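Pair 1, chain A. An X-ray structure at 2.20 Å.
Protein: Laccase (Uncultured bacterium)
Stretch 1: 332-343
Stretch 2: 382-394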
# COMPACT_ATOMS: atom_id res chain seq x y z
N SER A 332 0.10 -10.45 24.65
CA SER A 332 1.28 -11.27 24.40
C SER A 332 0.87 -12.72 24.10
O SER A 332 0.63 -13.50 25.01
CB SER A 332 2.23 -11.20 25.59
OG SER A 332 3.44 -11.89 25.30
N PHE A 333 0.81 -13.06 22.81
CA PHE A 333 0.29 -14.34 22.33
C PHE A 333 1.34 -15.43 22.29
O PHE A 333 2.52 -15.15 22.08
CB PHE A 333 -0.22 -14.20 20.89
CG PHE A 333 -1.38 -13.28 20.74
CD1 PHE A 333 -2.69 -13.75 20.92
CD2 PHE A 333 -1.19 -11.94 20.40
CE1 PHE A 333 -3.78 -12.90 20.77
CE2 PHE A 333 -2.28 -11.08 20.25
CZ PHE A 333 -3.57 -11.56 20.43
N GLU A 334 0.88 -16.68 22.47
CA GLU A 334 1.65 -17.86 22.08
C GLU A 334 1.52 -18.05 20.56
O GLU A 334 0.47 -17.74 19.98
CB GLU A 334 1.19 -19.11 22.84
N ARG A 335 2.58 -18.55 19.93
CA ARG A 335 2.67 -18.59 18.46
C ARG A 335 1.62 -19.50 17.83
O ARG A 335 1.48 -20.67 18.21
CB ARG A 335 4.08 -19.04 18.06
CG ARG A 335 4.36 -19.02 16.57
CD ARG A 335 5.54 -19.91 16.26
NE ARG A 335 5.86 -19.88 14.84
CZ ARG A 335 6.95 -20.43 14.31
NH1 ARG A 335 7.82 -21.07 15.07
NH2 ARG A 335 7.16 -20.33 13.01
N GLY A 336 0.88 -18.96 16.86
CA GLY A 336 -0.15 -19.71 16.16
C GLY A 336 -1.58 -19.52 16.64
O GLY A 336 -2.51 -20.05 16.02
N GLN A 337 -1.76 -18.77 17.74
CA GLN A 337 -3.10 -18.49 18.30
C GLN A 337 -3.94 -17.59 17.36
O GLN A 337 -3.38 -16.84 16.55
CB GLN A 337 -3.02 -17.82 19.67
CG GLN A 337 -2.48 -18.70 20.78
CD GLN A 337 -2.75 -18.14 22.17
OE1 GLN A 337 -2.54 -16.96 22.43
NE2 GLN A 337 -3.22 -19.01 23.07
N THR A 338 -5.26 -17.70 17.49
CA THR A 338 -6.20 -16.86 16.76
C THR A 338 -6.66 -15.73 17.69
O THR A 338 -6.77 -15.92 18.90
CB THR A 338 -7.45 -17.63 16.28
OG1 THR A 338 -7.08 -18.88 15.70
CG2 THR A 338 -8.24 -16.80 15.25
N ALA A 339 -6.95 -14.58 17.10
CA ALA A 339 -7.43 -13.43 17.85
C ALA A 339 -8.57 -12.76 17.12
O ALA A 339 -8.56 -12.69 15.89
CB ALA A 339 -6.31 -12.43 18.04
N ARG A 340 -9.55 -12.28 17.88
CA ARG A 340 -10.54 -11.34 17.35
C ARG A 340 -10.28 -10.00 18.01
O ARG A 340 -10.36 -9.88 19.23
CB ARG A 340 -11.98 -11.80 17.67
N ILE A 341 -9.91 -9.01 17.21
CA ILE A 341 -9.70 -7.67 17.74
C ILE A 341 -10.89 -6.80 17.36
O ILE A 341 -11.23 -6.68 16.18
CB ILE A 341 -8.35 -7.02 17.27
CG1 ILE A 341 -7.19 -7.95 17.62
CG2 ILE A 341 -8.17 -5.64 17.95
CD1 ILE A 341 -5.81 -7.49 17.19
N ARG A 342 -11.54 -6.23 18.37
CA ARG A 342 -12.58 -5.26 18.17
C ARG A 342 -11.94 -3.90 18.15
O ARG A 342 -11.25 -3.53 19.11
CB ARG A 342 -13.59 -5.31 19.31
CG ARG A 342 -14.75 -4.35 19.16
CD ARG A 342 -16.02 -4.91 19.82
NE ARG A 342 -16.62 -5.95 19.00
CZ ARG A 342 -17.74 -6.61 19.30
NH1 ARG A 342 -18.39 -6.35 20.43
NH2 ARG A 342 -18.20 -7.54 18.48
N LEU A 343 -12.15 -3.17 17.06
CA LEU A 343 -11.59 -1.83 16.87
C LEU A 343 -12.69 -0.79 17.02
O LEU A 343 -13.60 -0.72 16.18
CB LEU A 343 -10.95 -1.73 15.49
CG LEU A 343 -9.81 -2.73 15.25
CD1 LEU A 343 -9.53 -2.85 13.76
CD2 LEU A 343 -8.54 -2.31 16.01
N GLU A 382 -17.64 4.17 14.28
CA GLU A 382 -17.91 2.79 13.87
C GLU A 382 -17.03 1.78 14.61
O GLU A 382 -15.99 2.13 15.17
CB GLU A 382 -17.85 2.63 12.35
CG GLU A 382 -19.05 3.29 11.64
CD GLU A 382 -19.13 3.04 10.11
OE1 GLU A 382 -18.23 2.41 9.50
OE2 GLU A 382 -20.14 3.50 9.52
N THR A 383 -17.50 0.54 14.65
CA THR A 383 -16.75 -0.58 15.21
C THR A 383 -16.54 -1.61 14.11
O THR A 383 -17.48 -1.93 13.40
CB THR A 383 -17.51 -1.20 16.38
OG1 THR A 383 -17.42 -0.32 17.51
CG2 THR A 383 -16.93 -2.55 16.77
N ARG A 384 -15.32 -2.11 13.98
CA ARG A 384 -15.01 -3.18 13.03
C ARG A 384 -14.24 -4.28 13.78
O ARG A 384 -13.36 -4.00 14.58
CB ARG A 384 -14.20 -2.63 11.84
CD ARG A 384 -12.97 -3.04 9.56
NE ARG A 384 -13.53 -2.19 8.50
CZ ARG A 384 -14.08 -2.64 7.37
NH1 ARG A 384 -14.16 -3.93 7.12
NH2 ARG A 384 -14.56 -1.79 6.47
N ASP A 385 -14.59 -5.54 13.52
CA ASP A 385 -13.83 -6.63 14.07
C ASP A 385 -12.88 -7.15 13.04
O ASP A 385 -13.21 -7.17 11.84
CB ASP A 385 -14.75 -7.77 14.53
CG ASP A 385 -15.70 -7.35 15.64
OD1 ASP A 385 -15.31 -6.53 16.50
OD2 ASP A 385 -16.85 -7.84 15.64
N ILE A 386 -11.69 -7.54 13.48
CA ILE A 386 -10.77 -8.26 12.63
C ILE A 386 -10.40 -9.59 13.26
O ILE A 386 -10.53 -9.77 14.48
CB ILE A 386 -9.50 -7.42 12.22
CG1 ILE A 386 -8.64 -7.07 13.45
CG2 ILE A 386 -9.91 -6.19 11.35
CD1 ILE A 386 -7.42 -6.18 13.12
N VAL A 387 -9.98 -10.55 12.44
CA VAL A 387 -9.56 -11.84 12.94
C VAL A 387 -8.20 -12.20 12.39
O VAL A 387 -8.00 -12.28 11.18
CB VAL A 387 -10.62 -12.96 12.64
CG1 VAL A 387 -10.06 -14.32 12.98
CG2 VAL A 387 -11.90 -12.71 13.41
N CYS A 388 -7.25 -12.42 13.30
CA CYS A 388 -5.87 -12.68 12.92
C CYS A 388 -5.31 -13.94 13.57
O CYS A 388 -5.51 -14.19 14.74
CB CYS A 388 -5.00 -11.50 13.32
SG CYS A 388 -3.27 -11.74 12.93
N VAL A 389 -4.54 -14.70 12.81
CA VAL A 389 -3.79 -15.81 13.38
C VAL A 389 -2.37 -15.34 13.55
O VAL A 389 -1.62 -15.26 12.58
CB VAL A 389 -3.85 -17.09 12.47
CG1 VAL A 389 -2.93 -18.22 13.02
CG2 VAL A 389 -5.27 -17.57 12.32
N PHE A 390 -2.01 -15.03 14.79
CA PHE A 390 -0.63 -14.71 15.14
C PHE A 390 0.40 -15.85 15.04
O PHE A 390 0.79 -16.42 16.05
CB PHE A 390 -0.61 -14.04 16.50
CG PHE A 390 -1.36 -12.74 16.50
CD1 PHE A 390 -0.80 -11.61 15.91
CD2 PHE A 390 -2.65 -12.66 17.01
CE1 PHE A 390 -1.48 -10.40 15.87
CE2 PHE A 390 -3.35 -11.46 16.97
CZ PHE A 390 -2.76 -10.32 16.41
N ASP A 391 0.85 -16.11 13.81
CA ASP A 391 1.81 -17.19 13.48
C ASP A 391 3.26 -16.70 13.28
O ASP A 391 4.21 -17.52 13.33
CB ASP A 391 1.36 -17.91 12.20
CG ASP A 391 1.22 -16.95 11.01
OD1 ASP A 391 1.38 -15.74 11.24
OD2 ASP A 391 0.95 -17.38 9.86
N ASN A 392 3.43 -15.38 13.03
CA ASN A 392 4.77 -14.74 12.86
C ASN A 392 5.37 -14.23 14.16
O ASN A 392 4.82 -13.32 14.80
CB ASN A 392 4.71 -13.59 11.81
CG ASN A 392 6.10 -13.21 11.20
OD1 ASN A 392 7.18 -13.62 11.67
ND2 ASN A 392 6.05 -12.41 10.16
N PRO A 393 6.52 -14.80 14.58
CA PRO A 393 7.02 -14.44 15.90
C PRO A 393 7.68 -13.09 15.98
O PRO A 393 8.42 -12.67 15.07
CB PRO A 393 8.08 -15.54 16.19
CG PRO A 393 7.75 -16.63 15.24
CD PRO A 393 7.24 -15.95 14.01
N GLY A 394 7.45 -12.43 17.10
CA GLY A 394 8.21 -11.27 17.49
C GLY A 394 7.28 -10.19 17.98
O GLY A 394 6.20 -10.50 18.48
O HOH W 1 4.64 -20.29 12.34

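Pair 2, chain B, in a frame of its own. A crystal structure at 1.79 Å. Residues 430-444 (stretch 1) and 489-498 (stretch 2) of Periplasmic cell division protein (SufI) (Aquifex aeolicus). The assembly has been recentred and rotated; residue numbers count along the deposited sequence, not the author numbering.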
# COMPACT_ATOMS: atom_id res chain seq x y z
N LEU B 430 -0.75 18.03 -15.09
CA LEU B 430 -1.14 19.11 -14.19
C LEU B 430 0.01 20.09 -14.00
O LEU B 430 -0.21 21.31 -13.99
CB LEU B 430 -1.58 18.54 -12.85
CG LEU B 430 -2.16 19.58 -11.88
CD1 LEU B 430 -3.45 20.16 -12.45
CD2 LEU B 430 -2.38 18.99 -10.49
N PHE B 431 1.23 19.59 -13.86
CA PHE B 431 2.40 20.42 -13.74
C PHE B 431 3.59 19.64 -14.27
O PHE B 431 3.54 18.41 -14.41
CB PHE B 431 2.65 20.88 -12.29
CG PHE B 431 2.93 19.76 -11.34
CD1 PHE B 431 1.90 19.11 -10.69
CD2 PHE B 431 4.23 19.35 -11.10
CE1 PHE B 431 2.15 18.07 -9.82
CE2 PHE B 431 4.49 18.31 -10.22
CZ PHE B 431 3.45 17.67 -9.58
N GLU B 432 4.67 20.36 -14.55
CA GLU B 432 5.87 19.79 -15.15
C GLU B 432 7.08 20.25 -14.36
O GLU B 432 7.14 21.40 -13.92
CB GLU B 432 5.99 20.20 -16.62
CG GLU B 432 7.19 19.65 -17.35
CD GLU B 432 7.18 20.00 -18.82
OE1 GLU B 432 6.10 20.39 -19.32
OE2 GLU B 432 8.23 19.89 -19.48
N GLN B 433 8.05 19.35 -14.18
CA GLN B 433 9.28 19.64 -13.48
C GLN B 433 10.47 19.16 -14.30
O GLN B 433 10.34 18.28 -15.15
CB GLN B 433 9.31 18.99 -12.08
CG GLN B 433 8.14 19.37 -11.19
CD GLN B 433 8.13 20.83 -10.80
OE1 GLN B 433 9.15 21.52 -10.92
NE2 GLN B 433 6.99 21.32 -10.34
N ASN B 434 11.63 19.75 -14.03
CA ASN B 434 12.87 19.27 -14.61
C ASN B 434 13.46 18.18 -13.73
O ASN B 434 13.27 18.17 -12.51
CB ASN B 434 13.87 20.41 -14.78
CG ASN B 434 13.52 21.32 -15.93
OD1 ASN B 434 13.03 20.86 -16.96
ND2 ASN B 434 13.77 22.61 -15.76
N ASN B 435 14.19 17.26 -14.36
CA ASN B 435 14.84 16.18 -13.61
C ASN B 435 15.79 16.77 -12.58
O ASN B 435 16.63 17.62 -12.89
CB ASN B 435 15.59 15.26 -14.58
CG ASN B 435 16.07 13.99 -13.91
OD1 ASN B 435 15.78 13.74 -12.74
ND2 ASN B 435 16.81 13.17 -14.65
N GLY B 436 15.64 16.33 -11.33
CA GLY B 436 16.43 16.84 -10.24
C GLY B 436 15.78 17.96 -9.45
O GLY B 436 16.34 18.37 -8.42
N ASP B 437 14.63 18.47 -9.89
CA ASP B 437 13.95 19.52 -9.14
C ASP B 437 13.50 19.00 -7.79
O ASP B 437 12.97 17.89 -7.67
CB ASP B 437 12.72 20.02 -9.92
CG ASP B 437 13.09 20.96 -11.05
OD1 ASP B 437 14.29 21.23 -11.24
OD2 ASP B 437 12.17 21.42 -11.76
N VAL B 438 13.74 19.80 -6.75
CA VAL B 438 13.10 19.59 -5.46
C VAL B 438 11.80 20.39 -5.46
O VAL B 438 11.79 21.58 -5.78
CB VAL B 438 14.01 20.02 -4.31
CG1 VAL B 438 13.31 19.79 -2.98
CG2 VAL B 438 15.32 19.24 -4.36
N VAL B 439 10.70 19.72 -5.13
CA VAL B 439 9.38 20.33 -5.13
C VAL B 439 8.74 20.09 -3.77
O VAL B 439 8.78 18.97 -3.25
CB VAL B 439 8.48 19.76 -6.25
CG1 VAL B 439 7.13 20.46 -6.26
CG2 VAL B 439 9.17 19.89 -7.60
N ILE B 440 8.16 21.14 -3.20
CA ILE B 440 7.28 21.02 -2.05
C ILE B 440 5.85 20.96 -2.57
O ILE B 440 5.37 21.92 -3.19
CB ILE B 440 7.46 22.18 -1.06
CG1 ILE B 440 8.88 22.17 -0.48
CG2 ILE B 440 6.42 22.11 0.04
CD1 ILE B 440 9.14 23.30 0.49
N ILE B 441 5.18 19.84 -2.36
CA ILE B 441 3.78 19.71 -2.72
C ILE B 441 2.94 20.02 -1.50
O ILE B 441 3.22 19.55 -0.39
CB ILE B 441 3.48 18.30 -3.27
CG1 ILE B 441 4.20 18.10 -4.61
CG2 ILE B 441 1.98 18.11 -3.45
CD1 ILE B 441 3.83 16.81 -5.31
N GLU B 442 1.91 20.83 -1.70
CA GLU B 442 1.07 21.34 -0.63
C GLU B 442 -0.36 20.89 -0.90
O GLU B 442 -1.08 21.53 -1.68
CB GLU B 442 1.17 22.86 -0.54
CG GLU B 442 0.38 23.49 0.58
CD GLU B 442 0.63 24.97 0.67
OE1 GLU B 442 1.44 25.48 -0.14
OE2 GLU B 442 0.01 25.63 1.54
N TYR B 443 -0.76 19.79 -0.29
CA TYR B 443 -2.14 19.33 -0.40
C TYR B 443 -3.03 20.18 0.49
O TYR B 443 -2.74 20.35 1.68
CB TYR B 443 -2.25 17.86 -0.00
CG TYR B 443 -1.59 16.90 -0.97
CD1 TYR B 443 -2.04 16.79 -2.28
CD2 TYR B 443 -0.54 16.08 -0.57
CE1 TYR B 443 -1.45 15.90 -3.16
CE2 TYR B 443 0.05 15.19 -1.44
CZ TYR B 443 -0.41 15.11 -2.74
OH TYR B 443 0.17 14.22 -3.62
N VAL B 444 -4.10 20.72 -0.08
CA VAL B 444 -5.08 21.51 0.65
C VAL B 444 -6.43 20.86 0.44
O VAL B 444 -7.02 20.96 -0.65
CB VAL B 444 -5.10 22.98 0.18
CG1 VAL B 444 -6.06 23.78 1.03
CG2 VAL B 444 -3.70 23.58 0.25
N VAL B 489 -1.31 19.60 4.23
CA VAL B 489 -0.11 18.81 4.46
C VAL B 489 0.94 19.25 3.45
O VAL B 489 0.62 19.46 2.27
CB VAL B 489 -0.40 17.30 4.34
CG1 VAL B 489 0.86 16.48 4.61
CG2 VAL B 489 -1.51 16.90 5.30
N ARG B 490 2.18 19.41 3.90
CA ARG B 490 3.30 19.78 3.05
C ARG B 490 4.29 18.63 2.98
O ARG B 490 4.75 18.14 4.02
CB ARG B 490 3.98 21.06 3.55
CG ARG B 490 3.16 22.33 3.36
CD ARG B 490 3.73 23.54 4.12
NE ARG B 490 5.01 24.00 3.59
CZ ARG B 490 6.17 23.91 4.24
NH1 ARG B 490 6.22 23.40 5.46
NH2 ARG B 490 7.28 24.36 3.67
N ILE B 491 4.61 18.19 1.77
CA ILE B 491 5.57 17.12 1.54
C ILE B 491 6.67 17.64 0.63
O ILE B 491 6.51 18.63 -0.09
CB ILE B 491 4.93 15.85 0.94
CG1 ILE B 491 4.38 16.14 -0.46
CG2 ILE B 491 3.82 15.33 1.85
CD1 ILE B 491 3.81 14.92 -1.15
N ALA B 492 7.82 16.96 0.67
CA ALA B 492 8.98 17.31 -0.14
C ALA B 492 9.33 16.15 -1.05
O ALA B 492 9.45 15.01 -0.58
CB ALA B 492 10.18 17.66 0.74
N VAL B 493 9.50 16.43 -2.34
CA VAL B 493 9.81 15.41 -3.34
C VAL B 493 11.09 15.82 -4.06
O VAL B 493 11.17 16.91 -4.64
CB VAL B 493 8.67 15.23 -4.35
CG1 VAL B 493 8.76 13.85 -5.01
CG2 VAL B 493 7.32 15.43 -3.69
N ASP B 494 12.09 14.94 -4.02
CA ASP B 494 13.28 15.09 -4.86
C ASP B 494 13.03 14.32 -6.14
O ASP B 494 13.12 13.09 -6.17
CB ASP B 494 14.53 14.59 -4.13
CG ASP B 494 15.79 14.72 -4.97
OD1 ASP B 494 15.72 15.24 -6.11
OD2 ASP B 494 16.87 14.31 -4.49
N MET B 495 12.70 15.04 -7.21
CA MET B 495 12.29 14.41 -8.46
C MET B 495 13.51 14.19 -9.37
O MET B 495 13.63 14.75 -10.46
CB MET B 495 11.22 15.25 -9.15
CG MET B 495 9.93 15.35 -8.34
SD MET B 495 8.56 16.11 -9.23
CE MET B 495 7.23 15.85 -8.07
N SER B 496 14.41 13.34 -8.89
CA SER B 496 15.61 12.95 -9.62
C SER B 496 15.46 11.51 -10.10
O SER B 496 15.17 10.61 -9.29
CB SER B 496 16.84 13.10 -8.72
OG SER B 496 18.04 12.97 -9.47
N HIS B 497 15.64 11.29 -11.40
CA HIS B 497 15.48 9.96 -11.98
C HIS B 497 16.62 9.68 -12.95
O HIS B 497 17.14 10.60 -13.59
CB HIS B 497 14.13 9.82 -12.72
CG HIS B 497 14.02 10.66 -13.96
ND1 HIS B 497 14.57 10.28 -15.16
CD2 HIS B 497 13.41 11.84 -14.18
CE1 HIS B 497 14.31 11.20 -16.07
NE2 HIS B 497 13.61 12.16 -15.50
N PRO B 498 17.02 8.41 -13.08
CA PRO B 498 18.20 8.08 -13.89
C PRO B 498 17.89 7.69 -15.33
O PRO B 498 18.70 7.00 -15.97
CB PRO B 498 18.80 6.89 -13.14
CG PRO B 498 17.59 6.18 -12.61
CD PRO B 498 16.58 7.26 -12.26

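What geometry do the two contacts share? In each, a type II turn leads into a strand that pairs antiparallel with a second strand, the axes approaching to 4.6 Å at 158° in pair 1 and 157° in pair 2. The central backbones superpose to 0.4 Å. The matched ladders run through A339(A)–C388(A) and V439(B)–V493(B), then I341(A)–I386(A) and I441(B)–I491(B). In the second rung, I386(A) N donates to I341(A) O at 2.9 Å, and I491(B) N to I441(B) O also at 2.9 Å.

Why does a glycine sit at the same point in both turns? G336(A) and G436(B) have phi near +95°, where a CB would jam against the preceding carbonyl oxygen. The same glycines also bond across: G336(A) N donates to F390(A) O at 2.7 Å, and G436(B) N to M495(B) O at 2.7 Å.

How is the face carrying the matched isoleucines filled? Those isoleucines are the constant part, each pair combining an m rotamer with a p rotamer: I341(A) CB lies 3.8 Å from I386(A) CG1, and I441(B) CB 3.7 Å from I491(B) CG1. Around them the bulk is shared out differently. F390(A) matches M495(B), and each has the largest area covered by the opposite stretch. The flat ring of F390(A) forms an offset stack with F333(A), centroids 4.3 Å apart, and takes the small A339(A) at its edge, CB to F390(A) CE2 being 3.3 Å. In pair 2 the flexible thioether of M495(B) meets a larger neighbour, V439(B), with CG2 4.2 Å from M495(B) SD, while Q433(B), at the position of F333(A), brings its CG to 3.8 Å from the same SD. C388(A) is matched by V493(B), whose CG2 packs 4.1 Å from I441(B) CD1. At the far end L343(A) CD1 touches I386(A) CD1 at 4.0 Å; its match, Y443(B), reaches I491(B) CD1 with CE2 at 3.8 Å. Opposite them, V489(B) is buried, whereas its match R384(A) is partly exposed and its end leads away.

What do the polar side chains add? R335(A) and N435(B) occupy one turn position and both reach across, by different means. The long R335(A) donates from NE to D391(A) O at 3.3 Å and lays its guanidinium face against P393(A). The short N435(B) instead clasps one backbone residue twice: H497(B) N donates to N435(B) OD1, and N435(B) ND2 to H497(B) O, both at 2.8 Å. On the other face, R342(A) NE forms a salt bridge with D385(A) OD1 at 2.9 Å; the matched E442(B) and R490(B) reverse the charges but meet through CG and CG, at 4.1 Å.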